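Local coordinates for protein [4Fe-4S]-dependent U34-ARNt thiolase (Methanococcus maripaludis, PDB 6SCY) that probably transfers sulfur to uridine 34 of tRNA in an ATP-dependent reaction, using a [4Fe-4S] cluster held by three cysteines, at residues R94-Y108 / M223-Y235. Residues are numbered along the deposited sequence; the frame is centred on the assembly and turned at random.
Sequences RTDGIDAAVKFCEEY and MLELKYHKSPCPY. With SF4 (iron/sulfur cluster), chain E.
Cys-233 SG binds one iron of the [4Fe-4S] cluster, FE4, at 2.3 Å, and Arg-94 reaches the same sulfur. Arg-94 NH2 lies 3.1 Å from Cys-233 SG and 3.2 Å from the cluster sulfide S1. The arginine chain runs extended from CG to NE, which carries the guanidinium away from the start of the helix to the cluster. Arg-94 NH1 forms a salt bridge with Glu-88. The positive charge is thus shared, and would probably offset part of the cluster's negative charge. Cys-142 and Cys-145 supply the other cysteine ligands.

The contact lies in the alpha/beta domain of the PP-loop family, with a parallel sheet of order 3-2-1-4-5. Helix 95-108 packs on strands 80-87 and 111-116, and the irregular segment 223-235 runs along another side of the helix. The two backbones come close at Gly-97, whose CA is 5.1 Å from Ser-231 CA. The same CA lies 3.4 Å from His-229 ND1. The His-229 ring lies with one face over Asp-96 O and Gly-97 N. Chi1 of -171°, with CG opposite the backbone N, sets it there. The Asp-96 carboxylate stands nearly upright to this ring, at 83°. Replacing His-229 by an alanine is likely to open a gap over Gly-97 and leave Asp-96 without its imidazole neighbour. Ala-100 CB sits 3.5 Å from Lys-227 O.

Farther along, Leu-226 CD2 meets the edge of the Phe-104 ring, 3.6 Å from CE1. Tyr-108 OH approaches the same methyl. On the solvent side, Glu-107 OE2 and Lys-227 NZ form a long salt bridge of 3.5 Å.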
loop_
_atom_site.group_PDB
_atom_site.type_symbol
_atom_site.label_atom_id
_atom_site.label_comp_id
_atom_site.label_asym_id
_atom_site.label_seq_id
_atom_site.Cartn_x
_atom_site.Cartn_y
_atom_site.Cartn_z
ATOM N N ARG A 94 7.297 4.691 -33.545
ATOM C CA ARG A 94 6.441 3.636 -32.986
ATOM C C ARG A 94 6.467 2.488 -33.984
ATOM O O ARG A 94 6.362 1.322 -33.599
ATOM C CB ARG A 94 4.990 4.125 -32.846
ATOM C CG ARG A 94 4.837 5.358 -31.946
ATOM C CD ARG A 94 3.421 5.476 -31.448
ATOM N NE ARG A 94 3.335 6.409 -30.321
ATOM C CZ ARG A 94 3.543 6.080 -29.052
ATOM N NH1 ARG A 94 3.853 4.829 -28.724
ATOM N NH2 ARG A 94 3.439 6.986 -28.101
ATOM N N THR A 95 6.617 2.848 -35.278
ATOM C CA THR A 95 6.695 1.977 -36.453
ATOM C C THR A 95 7.736 0.877 -36.291
ATOM O O THR A 95 7.412 -0.281 -36.536
ATOM C CB THR A 95 6.928 2.808 -37.727
ATOM O OG1 THR A 95 7.934 3.801 -37.476
ATOM C CG2 THR A 95 5.654 3.476 -38.221
ATOM N N ASP A 96 8.955 1.225 -35.816
ATOM C CA ASP A 96 10.067 0.291 -35.588
ATOM C C ASP A 96 9.756 -0.778 -34.525
ATOM O O ASP A 96 10.333 -1.866 -34.547
ATOM C CB ASP A 96 11.342 1.071 -35.225
ATOM C CG ASP A 96 12.576 0.696 -36.028
ATOM O OD1 ASP A 96 12.487 0.660 -37.278
ATOM O OD2 ASP A 96 13.639 0.462 -35.409
ATOM N N GLY A 97 8.831 -0.449 -33.634
ATOM C CA GLY A 97 8.359 -1.279 -32.533
ATOM C C GLY A 97 7.388 -2.314 -33.040
ATOM O O GLY A 97 7.552 -3.505 -32.772
ATOM N N ILE A 98 6.399 -1.858 -33.833
ATOM C CA ILE A 98 5.403 -2.709 -34.486
ATOM C C ILE A 98 6.112 -3.591 -35.526
ATOM O O ILE A 98 5.747 -4.755 -35.661
ATOM C CB ILE A 98 4.226 -1.878 -35.080
ATOM C CG1 ILE A 98 3.461 -1.133 -33.964
ATOM C CG2 ILE A 98 3.264 -2.745 -35.912
ATOM C CD1 ILE A 98 2.657 0.074 -34.420
ATOM N N ASP A 99 7.163 -3.066 -36.198
ATOM C CA ASP A 99 7.951 -3.816 -37.182
ATOM C C ASP A 99 8.552 -5.098 -36.597
ATOM O O ASP A 99 8.487 -6.142 -37.248
ATOM C CB ASP A 99 9.040 -2.941 -37.823
ATOM C CG ASP A 99 8.551 -2.006 -38.918
ATOM O OD1 ASP A 99 7.754 -2.456 -39.778
ATOM O OD2 ASP A 99 8.982 -0.831 -38.931
ATOM N N ALA A 100 9.093 -5.027 -35.360
ATOM C CA ALA A 100 9.667 -6.174 -34.648
ATOM C C ALA A 100 8.576 -7.182 -34.260
ATOM O O ALA A 100 8.814 -8.395 -34.321
ATOM C CB ALA A 100 10.412 -5.702 -33.410
ATOM N N ALA A 101 7.375 -6.672 -33.894
ATOM C CA ALA A 101 6.209 -7.479 -33.521
ATOM C C ALA A 101 5.583 -8.188 -34.734
ATOM O O ALA A 101 5.102 -9.315 -34.594
ATOM C CB ALA A 101 5.173 -6.617 -32.816
ATOM N N VAL A 102 5.577 -7.525 -35.913
ATOM C CA VAL A 102 5.052 -8.066 -37.171
ATOM C C VAL A 102 6.000 -9.161 -37.672
ATOM O O VAL A 102 5.544 -10.257 -38.005
ATOM C CB VAL A 102 4.809 -6.964 -38.234
ATOM C CG1 VAL A 102 4.555 -7.558 -39.618
ATOM C CG2 VAL A 102 3.651 -6.064 -37.831
ATOM N N LYS A 103 7.320 -8.877 -37.674
ATOM C CA LYS A 103 8.366 -9.802 -38.127
ATOM C C LYS A 103 8.451 -11.079 -37.257
ATOM O O LYS A 103 8.882 -12.124 -37.767
ATOM C CB LYS A 103 9.726 -9.092 -38.284
ATOM C CG LYS A 103 9.780 -8.297 -39.597
ATOM C CD LYS A 103 11.141 -7.701 -39.937
ATOM C CE LYS A 103 11.138 -7.142 -41.351
ATOM N NZ LYS A 103 11.836 -5.736 -41.337
ATOM N N PHE A 104 7.995 -11.008 -35.973
ATOM C CA PHE A 104 7.909 -12.158 -35.062
ATOM C C PHE A 104 6.694 -12.992 -35.498
ATOM O O PHE A 104 6.812 -14.211 -35.651
ATOM C CB PHE A 104 7.765 -11.705 -33.588
ATOM C CG PHE A 104 7.451 -12.793 -32.575
ATOM C CD1 PHE A 104 8.470 -13.467 -31.915
ATOM C CD2 PHE A 104 6.135 -13.107 -32.252
ATOM C CE1 PHE A 104 8.176 -14.461 -30.973
ATOM C CE2 PHE A 104 5.847 -14.116 -31.331
ATOM C CZ PHE A 104 6.868 -14.778 -30.691
ATOM N N CYS A 105 5.536 -12.319 -35.709
ATOM C CA CYS A 105 4.271 -12.921 -36.139
ATOM C C CYS A 105 4.403 -13.663 -37.460
ATOM O O CYS A 105 3.684 -14.638 -37.693
ATOM C CB CYS A 105 3.164 -11.876 -36.197
ATOM S SG CYS A 105 2.350 -11.578 -34.609
ATOM N N GLU A 106 5.323 -13.199 -38.320
ATOM C CA GLU A 106 5.621 -13.814 -39.610
ATOM C C GLU A 106 6.475 -15.074 -39.382
ATOM O O GLU A 106 6.101 -16.161 -39.841
ATOM C CB GLU A 106 6.354 -12.822 -40.532
ATOM C CG GLU A 106 5.500 -11.669 -41.034
ATOM C CD GLU A 106 6.216 -10.614 -41.861
ATOM O OE1 GLU A 106 7.451 -10.445 -41.713
ATOM O OE2 GLU A 106 5.521 -9.935 -42.649
ATOM N N GLU A 107 7.592 -14.925 -38.630
ATOM C CA GLU A 107 8.537 -15.995 -38.305
ATOM C C GLU A 107 7.923 -17.136 -37.470
ATOM O O GLU A 107 8.377 -18.279 -37.581
ATOM C CB GLU A 107 9.764 -15.415 -37.588
ATOM C CG GLU A 107 11.042 -16.200 -37.843
ATOM C CD GLU A 107 12.254 -15.764 -37.043
ATOM O OE1 GLU A 107 12.818 -16.613 -36.314
ATOM O OE2 GLU A 107 12.650 -14.580 -37.151
ATOM N N TYR A 108 6.899 -16.830 -36.646
ATOM C CA TYR A 108 6.264 -17.812 -35.770
ATOM C C TYR A 108 4.855 -18.249 -36.219
ATOM O O TYR A 108 4.300 -19.193 -35.651
ATOM C CB TYR A 108 6.276 -17.308 -34.322
ATOM C CG TYR A 108 7.653 -17.396 -33.698
ATOM C CD1 TYR A 108 8.579 -16.372 -33.858
ATOM C CD2 TYR A 108 8.046 -18.525 -32.987
ATOM C CE1 TYR A 108 9.857 -16.455 -33.302
ATOM C CE2 TYR A 108 9.321 -18.622 -32.430
ATOM C CZ TYR A 108 10.222 -17.580 -32.583
ATOM O OH TYR A 108 11.480 -17.656 -32.036
ATOM N N MET A 223 17.423 -15.822 -23.911
ATOM C CA MET A 223 17.612 -17.259 -24.138
ATOM C C MET A 223 16.905 -17.761 -25.383
ATOM O O MET A 223 17.402 -18.690 -26.025
ATOM C CB MET A 223 17.175 -18.080 -22.924
ATOM C CG MET A 223 18.043 -17.859 -21.703
ATOM S SD MET A 223 17.527 -18.817 -20.251
ATOM C CE MET A 223 15.807 -18.640 -20.368
ATOM N N LEU A 224 15.743 -17.164 -25.719
ATOM C CA LEU A 224 14.955 -17.555 -26.892
ATOM C C LEU A 224 15.399 -16.816 -28.154
ATOM O O LEU A 224 14.928 -17.135 -29.250
ATOM C CB LEU A 224 13.448 -17.360 -26.642
ATOM C CG LEU A 224 12.814 -18.182 -25.507
ATOM C CD1 LEU A 224 11.481 -17.592 -25.102
ATOM C CD2 LEU A 224 12.691 -19.653 -25.867
ATOM N N GLU A 225 16.327 -15.848 -27.998
ATOM C CA GLU A 225 16.893 -15.005 -29.061
ATOM C C GLU A 225 15.811 -14.197 -29.809
ATOM O O GLU A 225 15.876 -14.031 -31.033
ATOM C CB GLU A 225 17.795 -15.814 -30.021
ATOM C CG GLU A 225 19.079 -16.318 -29.385
ATOM C CD GLU A 225 20.059 -16.924 -30.371
ATOM O OE1 GLU A 225 20.095 -18.172 -30.476
ATOM O OE2 GLU A 225 20.790 -16.156 -31.038
ATOM N N LEU A 226 14.826 -13.679 -29.050
ATOM C CA LEU A 226 13.730 -12.880 -29.597
ATOM C C LEU A 226 14.235 -11.504 -30.010
ATOM O O LEU A 226 14.938 -10.840 -29.239
ATOM C CB LEU A 226 12.541 -12.753 -28.611
ATOM C CG LEU A 226 11.844 -14.035 -28.112
ATOM C CD1 LEU A 226 10.715 -13.696 -27.169
ATOM C CD2 LEU A 226 11.296 -14.876 -29.256
ATOM N N LYS A 227 13.904 -11.098 -31.244
ATOM C CA LYS A 227 14.289 -9.808 -31.816
ATOM C C LYS A 227 13.255 -8.719 -31.435
ATOM O O LYS A 227 12.468 -8.271 -32.277
ATOM C CB LYS A 227 14.476 -9.916 -33.346
ATOM C CG LYS A 227 15.611 -10.838 -33.787
ATOM C CD LYS A 227 15.088 -12.176 -34.307
ATOM C CE LYS A 227 16.209 -13.064 -34.791
ATOM N NZ LYS A 227 15.707 -14.342 -35.364
ATOM N N TYR A 228 13.252 -8.320 -30.146
ATOM C CA TYR A 228 12.334 -7.314 -29.609
ATOM C C TYR A 228 12.845 -5.889 -29.790
ATOM O O TYR A 228 14.058 -5.664 -29.781
ATOM C CB TYR A 228 11.983 -7.594 -28.129
ATOM C CG TYR A 228 13.144 -7.489 -27.162
ATOM C CD1 TYR A 228 13.502 -6.263 -26.600
ATOM C CD2 TYR A 228 13.853 -8.617 -26.767
ATOM C CE1 TYR A 228 14.586 -6.155 -25.733
ATOM C CE2 TYR A 228 14.908 -8.528 -25.863
ATOM C CZ TYR A 228 15.277 -7.291 -25.354
ATOM O OH TYR A 228 16.328 -7.194 -24.477
ATOM N N HIS A 229 11.917 -4.926 -29.913
ATOM C CA HIS A 229 12.236 -3.509 -30.070
ATOM C C HIS A 229 12.038 -2.745 -28.762
ATOM O O HIS A 229 11.112 -3.040 -28.003
ATOM C CB HIS A 229 11.405 -2.884 -31.199
ATOM C CG HIS A 229 11.831 -1.497 -31.570
ATOM N ND1 HIS A 229 11.234 -0.386 -31.004
ATOM C CD2 HIS A 229 12.793 -1.088 -32.426
ATOM C CE1 HIS A 229 11.841 0.660 -31.537
ATOM N NE2 HIS A 229 12.792 0.287 -32.393
ATOM N N LYS A 230 12.912 -1.750 -28.522
ATOM C CA LYS A 230 12.933 -0.874 -27.342
ATOM C C LYS A 230 11.606 -0.113 -27.135
ATOM O O LYS A 230 11.110 -0.042 -26.007
ATOM C CB LYS A 230 14.135 0.105 -27.405
ATOM C CG LYS A 230 15.498 -0.544 -27.721
ATOM C CD LYS A 230 16.018 -1.445 -26.594
ATOM C CE LYS A 230 16.982 -2.492 -27.094
ATOM N NZ LYS A 230 17.444 -3.383 -25.995
ATOM N N SER A 231 11.022 0.405 -28.243
ATOM C CA SER A 231 9.761 1.162 -28.339
ATOM C C SER A 231 9.630 2.314 -27.288
ATOM O O SER A 231 8.786 2.237 -26.384
ATOM C CB SER A 231 8.542 0.231 -28.335
ATOM O OG SER A 231 8.626 -0.861 -27.433
ATOM N N PRO A 232 10.437 3.404 -27.413
ATOM C CA PRO A 232 10.315 4.517 -26.451
ATOM C C PRO A 232 9.272 5.561 -26.866
ATOM O O PRO A 232 9.039 5.762 -28.062
ATOM C CB PRO A 232 11.729 5.102 -26.409
ATOM C CG PRO A 232 12.356 4.718 -27.730
ATOM C CD PRO A 232 11.494 3.680 -28.409
ATOM N N CYS A 233 8.649 6.232 -25.879
ATOM C CA CYS A 233 7.615 7.227 -26.159
ATOM C C CYS A 233 8.154 8.667 -26.274
ATOM O O CYS A 233 8.699 9.191 -25.295
ATOM C CB CYS A 233 6.477 7.129 -25.149
ATOM S SG CYS A 233 5.004 8.078 -25.607
ATOM N N PRO A 234 7.984 9.332 -27.451
ATOM C CA PRO A 234 8.478 10.714 -27.592
ATOM C C PRO A 234 7.539 11.797 -27.051
ATOM O O PRO A 234 7.929 12.966 -27.041
ATOM C CB PRO A 234 8.715 10.864 -29.104
ATOM C CG PRO A 234 8.024 9.701 -29.756
ATOM C CD PRO A 234 7.354 8.867 -28.704
ATOM N N TYR A 235 6.320 11.422 -26.596
ATOM C CA TYR A 235 5.339 12.383 -26.084
ATOM C C TYR A 235 4.828 12.080 -24.660
ATOM O O TYR A 235 3.909 12.765 -24.197
ATOM C CB TYR A 235 4.170 12.549 -27.076
ATOM C CG TYR A 235 4.413 13.622 -28.118
ATOM C CD1 TYR A 235 3.965 14.927 -27.921
ATOM C CD2 TYR A 235 5.101 13.338 -29.294
ATOM C CE1 TYR A 235 4.200 15.924 -28.867
ATOM C CE2 TYR A 235 5.344 14.329 -30.247
ATOM C CZ TYR A 235 4.886 15.619 -30.031
ATOM O OH TYR A 235 5.113 16.592 -30.975
HETATM FE FE1 SF4 E . 1.702 7.074 -22.506
HETATM FE FE2 SF4 E . 0.468 6.253 -24.823
HETATM FE FE3 SF4 E . 2.351 4.645 -23.638
HETATM FE FE4 SF4 E . 3.122 6.985 -24.859
HETATM S S1 SF4 E . 2.185 5.144 -25.872
HETATM S S2 SF4 E . 3.817 6.219 -22.809
HETATM S S3 SF4 E . 1.326 8.343 -24.384
HETATM S S4 SF4 E . 0.312 5.252 -22.765
#